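Local coordinates for receptor-like protein kinase ANXUR1 (Arabidopsis thaliana, PDB 6FIG), which probably acts as a cell-surface receptor kinase in plant reproduction, presenting a malectin-like ectodomain outside the membrane, at residues Ser187-Pro199 / Leu207-Phe219. Sequence-based numbering, arbitrary orientation.
With CA (calcium ion), chain H.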
ATOM      1  N   SER A 187     -10.053  15.981 -10.306  1.00 19.86           N
ATOM      2  CA  SER A 187      -8.807  15.825 -11.055  1.00 20.61           C
ATOM      3  C   SER A 187      -9.110  15.795 -12.521  1.00 20.97           C
ATOM      4  O   SER A 187      -9.793  14.904 -12.994  1.00 22.20           O
ATOM      5  CB  SER A 187      -8.099  14.532 -10.654  1.00 20.87           C
ATOM      6  OG  SER A 187      -7.846  14.540  -9.272  1.00 22.18           O
ATOM      7  N   MET A 188      -8.657  16.806 -13.262  1.00 20.80           N
ATOM      8  CA  MET A 188      -8.967  16.877 -14.677  1.00 21.53           C
ATOM      9  C   MET A 188      -7.885  16.227 -15.518  1.00 21.05           C
ATOM     10  O   MET A 188      -8.181  15.531 -16.468  1.00 22.03           O
ATOM     11  CB  MET A 188      -9.173  18.334 -15.121  1.00 22.38           C
ATOM     12  CG  MET A 188     -10.159  19.116 -14.277  1.00 22.92           C
ATOM     13  SD  MET A 188     -11.847  18.441 -14.331  1.00 25.01           S
ATOM     14  CE  MET A 188     -12.345  18.780 -16.004  1.00 27.81           C
ATOM     15  N   PHE A 189      -6.627  16.553 -15.211  1.00 20.51           N
ATOM     16  CA  PHE A 189      -5.458  16.036 -15.934  1.00 20.82           C
ATOM     17  C   PHE A 189      -4.320  15.887 -14.954  1.00 19.76           C
ATOM     18  O   PHE A 189      -4.197  16.667 -13.990  1.00 19.37           O
ATOM     19  CB  PHE A 189      -5.020  16.992 -17.058  1.00 21.41           C
ATOM     20  CG  PHE A 189      -6.075  17.201 -18.089  1.00 22.00           C
ATOM     21  CD1 PHE A 189      -6.252  16.285 -19.107  1.00 22.78           C
ATOM     22  CD2 PHE A 189      -6.958  18.274 -17.982  1.00 22.00           C
ATOM     23  CE1 PHE A 189      -7.260  16.431 -20.007  1.00 23.85           C
ATOM     24  CE2 PHE A 189      -7.972  18.441 -18.888  1.00 23.28           C
ATOM     25  CZ  PHE A 189      -8.132  17.524 -19.908  1.00 23.87           C
ATOM     26  N   ARG A 190      -3.504  14.874 -15.206  1.00 19.76           N
ATOM     27  CA  ARG A 190      -2.354  14.585 -14.370  1.00 19.30           C
ATOM     28  C   ARG A 190      -1.276  14.026 -15.252  1.00 20.40           C
ATOM     29  O   ARG A 190      -1.431  12.928 -15.805  1.00 20.45           O
ATOM     30  CB  ARG A 190      -2.691  13.559 -13.284  1.00 19.59           C
ATOM     31  CG  ARG A 190      -1.507  13.199 -12.418  1.00 19.97           C
ATOM     32  CD  ARG A 190      -1.895  12.391 -11.203  1.00 20.54           C
ATOM     33  NE  ARG A 190      -2.656  13.142 -10.212  1.00 20.19           N
ATOM     34  CZ  ARG A 190      -3.933  12.933  -9.866  1.00 21.87           C
ATOM     35  NH1 ARG A 190      -4.684  12.054 -10.509  1.00 21.59           N
ATOM     36  NH2 ARG A 190      -4.443  13.638  -8.874  1.00 22.89           N
ATOM     37  N   LEU A 191      -0.194  14.799 -15.424  1.00 19.88           N
ATOM     38  CA  LEU A 191       0.807  14.511 -16.435  1.00 20.92           C
ATOM     39  C   LEU A 191       2.215  14.405 -15.895  1.00 20.35           C
ATOM     40  O   LEU A 191       2.637  15.218 -15.064  1.00 20.18           O
ATOM     41  CB  LEU A 191       0.824  15.598 -17.524  1.00 21.57           C
ATOM     42  CG  LEU A 191      -0.506  15.944 -18.173  1.00 22.30           C
ATOM     43  CD1 LEU A 191      -0.300  17.051 -19.187  1.00 22.72           C
ATOM     44  CD2 LEU A 191      -1.169  14.733 -18.819  1.00 23.23           C
ATOM     45  N   ASN A 192       2.928  13.392 -16.371  1.00 20.91           N
ATOM     46  CA  ASN A 192       4.379  13.343 -16.252  1.00 21.33           C
ATOM     47  C   ASN A 192       4.939  14.039 -17.484  1.00 21.94           C
ATOM     48  O   ASN A 192       4.982  13.459 -18.567  1.00 23.49           O
ATOM     49  CB  ASN A 192       4.875  11.894 -16.202  1.00 22.42           C
ATOM     50  CG  ASN A 192       6.362  11.792 -15.990  1.00 22.20           C
ATOM     51  OD1 ASN A 192       7.006  12.806 -15.688  1.00 22.28           O
ATOM     52  ND2 ASN A 192       6.922  10.596 -16.158  1.00 23.67           N
ATOM     53  N   VAL A 193       5.360  15.286 -17.296  1.00 20.90           N
ATOM     54  CA  VAL A 193       5.851  16.111 -18.406  1.00 21.59           C
ATOM     55  C   VAL A 193       7.246  15.618 -18.832  1.00 22.84           C
ATOM     56  O   VAL A 193       8.176  15.527 -18.019  1.00 22.62           O
ATOM     57  CB  VAL A 193       5.801  17.612 -18.057  1.00 20.76           C
ATOM     58  CG1 VAL A 193       6.393  18.440 -19.194  1.00 21.83           C
ATOM     59  CG2 VAL A 193       4.363  18.042 -17.819  1.00 21.09           C
ATOM     60  N   GLY A 194       7.347  15.269 -20.104  1.00 24.02           N
ATOM     61  CA  GLY A 194       8.591  14.790 -20.685  1.00 25.81           C
ATOM     62  C   GLY A 194       8.942  13.348 -20.374  1.00 27.26           C
ATOM     63  O   GLY A 194      10.017  12.895 -20.762  1.00 29.51           O
ATOM     64  N   GLY A 195       8.055  12.610 -19.700  1.00 27.01           N
ATOM     65  CA  GLY A 195       8.358  11.241 -19.289  1.00 29.26           C
ATOM     66  C   GLY A 195       7.262  10.277 -19.663  1.00 30.16           C
ATOM     67  O   GLY A 195       6.200  10.686 -20.140  1.00 29.91           O
ATOM     68  N   GLN A 196       7.530   9.002 -19.423  1.00 32.41           N
ATOM     69  CA  GLN A 196       6.583   7.939 -19.730  1.00 34.00           C
ATOM     70  C   GLN A 196       5.453   7.914 -18.699  1.00 31.69           C
ATOM     71  O   GLN A 196       5.588   8.418 -17.590  1.00 29.04           O
ATOM     72  CB  GLN A 196       7.284   6.576 -19.745  1.00 38.33           C
ATOM     73  CG  GLN A 196       8.329   6.433 -20.847  1.00 42.97           C
ATOM     74  CD  GLN A 196       9.039   5.088 -20.828  1.00 47.93           C
ATOM     75  OE1 GLN A 196      10.262   5.021 -20.673  1.00 53.38           O
ATOM     76  NE2 GLN A 196       8.279   4.008 -20.999  1.00 51.90           N
ATOM     77  N   ASP A 197       4.338   7.295 -19.083  1.00 31.38           N
ATOM     78  CA  ASP A 197       3.263   7.054 -18.139  1.00 30.78           C
ATOM     79  C   ASP A 197       3.820   6.405 -16.869  1.00 29.81           C
ATOM     80  O   ASP A 197       4.624   5.459 -16.933  1.00 31.04           O
ATOM     81  CB  ASP A 197       2.208   6.088 -18.696  1.00 32.38           C
ATOM     82  CG  ASP A 197       1.397   6.648 -19.871  1.00 34.37           C
ATOM     83  OD1 ASP A 197       1.467   7.849 -20.217  1.00 33.23           O
ATOM     84  OD2 ASP A 197       0.653   5.826 -20.472  1.00 36.12           O
ATOM     85  N   ILE A 198       3.365   6.897 -15.725  1.00 27.91           N
ATOM     86  CA  ILE A 198       3.641   6.283 -14.439  1.00 28.28           C
ATOM     87  C   ILE A 198       2.343   5.603 -13.986  1.00 27.58           C
ATOM     88  O   ILE A 198       1.367   6.313 -13.718  1.00 26.87           O
ATOM     89  CB  ILE A 198       4.044   7.327 -13.382  1.00 27.74           C
ATOM     90  CG1 ILE A 198       5.273   8.115 -13.834  1.00 28.41           C
ATOM     91  CG2 ILE A 198       4.329   6.639 -12.051  1.00 28.25           C
ATOM     92  CD1 ILE A 198       5.628   9.277 -12.927  1.00 28.96           C
ATOM     93  N   PRO A 199       2.339   4.257 -13.875  1.00 28.68           N
ATOM     94  CA  PRO A 199       1.141   3.534 -13.425  1.00 28.38           C
ATOM     95  C   PRO A 199       0.906   3.778 -11.941  1.00 27.30           C
ATOM     96  O   PRO A 199       1.840   4.128 -11.206  1.00 26.47           O
ATOM     97  CB  PRO A 199       1.487   2.071 -13.678  1.00 30.65           C
ATOM     98  CG  PRO A 199       2.967   2.023 -13.508  1.00 31.54           C
ATOM     99  CD  PRO A 199       3.495   3.343 -14.011  1.00 30.43           C
ATOM    100  N   LEU A 207      -1.139   6.399  -3.238  1.00 24.98           N
ATOM    101  CA  LEU A 207      -2.377   6.985  -3.724  1.00 23.72           C
ATOM    102  C   LEU A 207      -2.833   6.429  -5.081  1.00 23.16           C
ATOM    103  O   LEU A 207      -3.891   6.773  -5.561  1.00 22.87           O
ATOM    104  CB  LEU A 207      -2.260   8.516  -3.790  1.00 23.76           C
ATOM    105  CG  LEU A 207      -2.053   9.226  -2.455  1.00 24.83           C
ATOM    106  CD1 LEU A 207      -1.857  10.724  -2.688  1.00 25.22           C
ATOM    107  CD2 LEU A 207      -3.235   8.964  -1.528  1.00 25.07           C
ATOM    108  N   THR A 208      -2.002   5.577  -5.686  1.00 23.74           N
ATOM    109  CA  THR A 208      -2.285   4.947  -6.975  1.00 24.33           C
ATOM    110  C   THR A 208      -2.818   5.836  -8.091  1.00 23.07           C
ATOM    111  O   THR A 208      -3.597   5.398  -8.937  1.00 22.49           O
ATOM    112  CB  THR A 208      -3.116   3.633  -6.841  1.00 25.86           C
ATOM    113  OG1 THR A 208      -4.429   3.898  -6.316  1.00 25.29           O
ATOM    114  CG2 THR A 208      -2.396   2.629  -5.989  1.00 27.55           C
ATOM    115  N   ARG A 209      -2.348   7.086  -8.110  1.00 21.96           N
ATOM    116  CA  ARG A 209      -2.602   8.005  -9.210  1.00 21.06           C
ATOM    117  C   ARG A 209      -1.770   7.609 -10.427  1.00 21.99           C
ATOM    118  O   ARG A 209      -0.607   7.235 -10.303  1.00 22.58           O
ATOM    119  CB  ARG A 209      -2.213   9.433  -8.844  1.00 20.64           C
ATOM    120  CG  ARG A 209      -2.993  10.023  -7.686  1.00 20.14           C
ATOM    121  CD  ARG A 209      -2.301  11.251  -7.099  1.00 20.02           C
ATOM    122  NE  ARG A 209      -1.008  10.899  -6.549  1.00 20.05           N
ATOM    123  CZ  ARG A 209      -0.199  11.717  -5.871  1.00 20.47           C
ATOM    124  NH1 ARG A 209      -0.521  12.983  -5.639  1.00 20.62           N
ATOM    125  NH2 ARG A 209       0.972  11.257  -5.461  1.00 21.29           N
ATOM    126  N   THR A 210      -2.378   7.696 -11.599  1.00 22.26           N
ATOM    127  CA  THR A 210      -1.667   7.483 -12.841  1.00 23.71           C
ATOM    128  C   THR A 210      -1.188   8.840 -13.354  1.00 22.84           C
ATOM    129  O   THR A 210      -1.954   9.785 -13.391  1.00 23.01           O
ATOM    130  CB  THR A 210      -2.575   6.814 -13.875  1.00 25.41           C
ATOM    131  OG1 THR A 210      -3.034   5.578 -13.325  1.00 27.83           O
ATOM    132  CG2 THR A 210      -1.821   6.516 -15.147  1.00 27.22           C
ATOM    133  N   TRP A 211       0.079   8.919 -13.749  1.00 22.97           N
ATOM    134  CA  TRP A 211       0.640  10.158 -14.329  1.00 22.81           C
ATOM    135  C   TRP A 211       0.904   9.887 -15.814  1.00 24.09           C
ATOM    136  O   TRP A 211       1.695   9.017 -16.156  1.00 27.31           O
ATOM    137  CB  TRP A 211       1.906  10.578 -13.606  1.00 22.40           C
ATOM    138  CG  TRP A 211       1.765  10.773 -12.134  1.00 21.34           C
ATOM    139  CD1 TRP A 211       1.617   9.788 -11.172  1.00 21.96           C
ATOM    140  CD2 TRP A 211       1.707  12.025 -11.435  1.00 20.70           C
ATOM    141  NE1 TRP A 211       1.510  10.370  -9.928  1.00 21.49           N
ATOM    142  CE2 TRP A 211       1.556  11.736 -10.062  1.00 20.55           C
ATOM    143  CE3 TRP A 211       1.809  13.372 -11.839  1.00 20.14           C
ATOM    144  CZ2 TRP A 211       1.471  12.729  -9.105  1.00 20.51           C
ATOM    145  CZ3 TRP A 211       1.744  14.345 -10.883  1.00 20.15           C
ATOM    146  CH2 TRP A 211       1.576  14.029  -9.535  1.00 20.08           C
ATOM    147  N   TYR A 212       0.239  10.614 -16.698  1.00 23.97           N
ATOM    148  CA  TYR A 212       0.285  10.302 -18.131  1.00 25.38           C
ATOM    149  C   TYR A 212       1.293  11.177 -18.868  1.00 25.15           C
ATOM    150  O   TYR A 212       1.492  12.355 -18.522  1.00 24.01           O
ATOM    151  CB  TYR A 212      -1.083  10.529 -18.742  1.00 26.16           C
ATOM    152  CG  TYR A 212      -2.153   9.618 -18.189  1.00 26.98           C
ATOM    153  CD1 TYR A 212      -2.383   8.385 -18.758  1.00 28.62           C
ATOM    154  CD2 TYR A 212      -2.921  10.000 -17.088  1.00 26.16           C
ATOM    155  CE1 TYR A 212      -3.377   7.542 -18.253  1.00 29.37           C
ATOM    156  CE2 TYR A 212      -3.916   9.174 -16.579  1.00 27.50           C
ATOM    157  CZ  TYR A 212      -4.129   7.949 -17.162  1.00 28.61           C
ATOM    158  OH  TYR A 212      -5.107   7.136 -16.643  1.00 31.08           O
ATOM    159  N   ASN A 213       1.885  10.620 -19.910  1.00 26.04           N
ATOM    160  CA  ASN A 213       2.759  11.412 -20.759  1.00 27.48           C
ATOM    161  C   ASN A 213       2.003  12.634 -21.314  1.00 26.82           C
ATOM    162  O   ASN A 213       0.806  12.560 -21.613  1.00 26.54           O
ATOM    163  CB  ASN A 213       3.347  10.572 -21.880  1.00 30.35           C
ATOM    164  CG  ASN A 213       4.195  11.400 -22.828  1.00 31.81           C
ATOM    165  OD1 ASN A 213       3.727  11.766 -23.892  1.00 34.47           O
ATOM    166  ND2 ASN A 213       5.424  11.728 -22.430  1.00 33.64           N
ATOM    167  N   ASP A 214       2.711  13.768 -21.408  1.00 26.31           N
ATOM    168  CA  ASP A 214       2.094  15.044 -21.787  1.00 25.69           C
ATOM    169  C   ASP A 214       2.001  15.323 -23.280  1.00 27.25           C
ATOM    170  O   ASP A 214       1.331  16.268 -23.674  1.00 27.61           O
ATOM    171  CB  ASP A 214       2.817  16.205 -21.111  1.00 24.71           C
ATOM    172  CG  ASP A 214       4.193  16.431 -21.677  1.00 25.48           C
ATOM    173  OD1 ASP A 214       4.957  15.439 -21.776  1.00 25.55           O
ATOM    174  OD2 ASP A 214       4.507  17.591 -22.045  1.00 24.74           O
ATOM    175  N   ALA A 215       2.664  14.525 -24.114  1.00 28.65           N
ATOM    176  CA  ALA A 215       2.777  14.817 -25.549  1.00 30.61           C
ATOM    177  C   ALA A 215       1.444  15.078 -26.260  1.00 31.29           C
ATOM    178  O   ALA A 215       1.369  15.977 -27.097  1.00 32.74           O
ATOM    179  CB  ALA A 215       3.548  13.719 -26.258  1.00 32.20           C
ATOM    180  N   PRO A 216       0.380  14.325 -25.910  1.00 31.56           N
ATOM    181  CA  PRO A 216      -0.904  14.554 -26.574  1.00 32.12           C
ATOM    182  C   PRO A 216      -1.521  15.938 -26.368  1.00 30.87           C
ATOM    183  O   PRO A 216      -2.383  16.346 -27.166  1.00 32.17           O
ATOM    184  CB  PRO A 216      -1.806  13.482 -25.957  1.00 32.51           C
ATOM    185  CG  PRO A 216      -0.852  12.386 -25.606  1.00 32.80           C
ATOM    186  CD  PRO A 216       0.338  13.106 -25.077  1.00 31.53           C
ATOM    187  N   TYR A 217      -1.055  16.658 -25.346  1.00 28.72           N
ATOM    188  CA  TYR A 217      -1.600  17.953 -24.990  1.00 28.68           C
ATOM    189  C   TYR A 217      -0.790  19.134 -25.523  1.00 29.86           C
ATOM    190  O   TYR A 217      -1.162  20.284 -25.297  1.00 29.01           O
ATOM    191  CB  TYR A 217      -1.721  18.017 -23.463  1.00 27.29           C
ATOM    192  CG  TYR A 217      -2.640  16.929 -22.966  1.00 27.43           C
ATOM    193  CD1 TYR A 217      -4.016  17.087 -23.053  1.00 27.80           C
ATOM    194  CD2 TYR A 217      -2.134  15.728 -22.482  1.00 27.21           C
ATOM    195  CE1 TYR A 217      -4.880  16.092 -22.612  1.00 28.38           C
ATOM    196  CE2 TYR A 217      -2.998  14.721 -22.047  1.00 28.16           C
ATOM    197  CZ  TYR A 217      -4.359  14.915 -22.119  1.00 28.40           C
ATOM    198  OH  TYR A 217      -5.214  13.917 -21.690  1.00 29.53           O
ATOM    199  N   ILE A 218       0.293  18.862 -26.249  1.00 30.56           N
ATOM    200  CA  ILE A 218       1.142  19.942 -26.770  1.00 32.21           C
ATOM    201  C   ILE A 218       0.558  20.441 -28.065  1.00 34.77           C
ATOM    202  O   ILE A 218       0.345  19.650 -28.999  1.00 36.70           O
ATOM    203  CB  ILE A 218       2.593  19.495 -27.002  1.00 33.15           C
ATOM    204  CG1 ILE A 218       3.229  19.138 -25.669  1.00 33.25           C
ATOM    205  CG2 ILE A 218       3.411  20.597 -27.690  1.00 33.90           C
ATOM    206  CD1 ILE A 218       4.367  18.171 -25.796  1.00 34.93           C
ATOM    207  N   PHE A 219       0.332  21.750 -28.130  1.00 35.52           N
ATOM    208  CA  PHE A 219      -0.205  22.393 -29.332  1.00 38.88           C
ATOM    209  C   PHE A 219       0.694  23.415 -29.984  1.00 39.51           C
ATOM    210  O   PHE A 219       0.319  23.960 -31.007  1.00 42.59           O
ATOM    211  CB  PHE A 219      -1.588  22.992 -29.044  1.00 40.75           C
ATOM    212  CG  PHE A 219      -2.670  21.954 -29.024  1.00 42.94           C
ATOM    213  CD1 PHE A 219      -3.529  21.790 -30.108  1.00 45.68           C
ATOM    214  CD2 PHE A 219      -2.783  21.091 -27.944  1.00 42.13           C
ATOM    215  CE1 PHE A 219      -4.511  20.805 -30.090  1.00 46.23           C
ATOM    216  CE2 PHE A 219      -3.755  20.097 -27.919  1.00 42.58           C
ATOM    217  CZ  PHE A 219      -4.625  19.958 -28.994  1.00 45.21           C
TER
HETATM  218 CA    CA H 501       8.532  14.549 -15.735  1.00 30.68          CA
HETATM  219  O   HOH W   1      -2.572  14.702  -6.709  1.00 23.39           O
HETATM  220  O   HOH W   2      -4.500  10.435 -12.883  1.00 25.60           O
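With CG anti to the backbone N (chi1 178°) and an extended chi2, Arg190 lays CG and CD over one face of the Trp211 indole; the bend at chi3 (-69°) then turns its guanidinium against Arg209. Arg190 CD sits 3.7 Å from the centroid of the six-membered ring, a CH-pi contact, while Arg209 CD lies over one guanidinium face, offset toward its rim. Salt bridges from Arg190 to Glu125 and Glu368, and from Arg209 to Asp203, probably ease the approach of the arginines; Arg190 NH2 and Arg209 NH1 donate to one water.

Main-chain bonds grip Tyr212 from both ends: its N reaches Arg190 O, and its O accepts from Asn192 N. Beyond the type II turn from Asn192 to Gly195 the chain doubles back, and Ile198 and Trp211 form an antiparallel hydrogen-bonded pair. Asn213 ND2 ties down the turn at Gly195 O (2.6 Å). Gly194 N meets Asp214 OD1 from above the carboxylate plane; Asp214 also has Trp270 and Arg254 as partners. Asn192 OD1, 2.3 Å from calcium, and Val193 O join Ile249, Thr252 and Asn365 there.

In this malectin-like domain, strand 185-192 pairs in parallel with the short, weakly bonded strand 212-213 and antiparallel with strands 122-128 and 363-372.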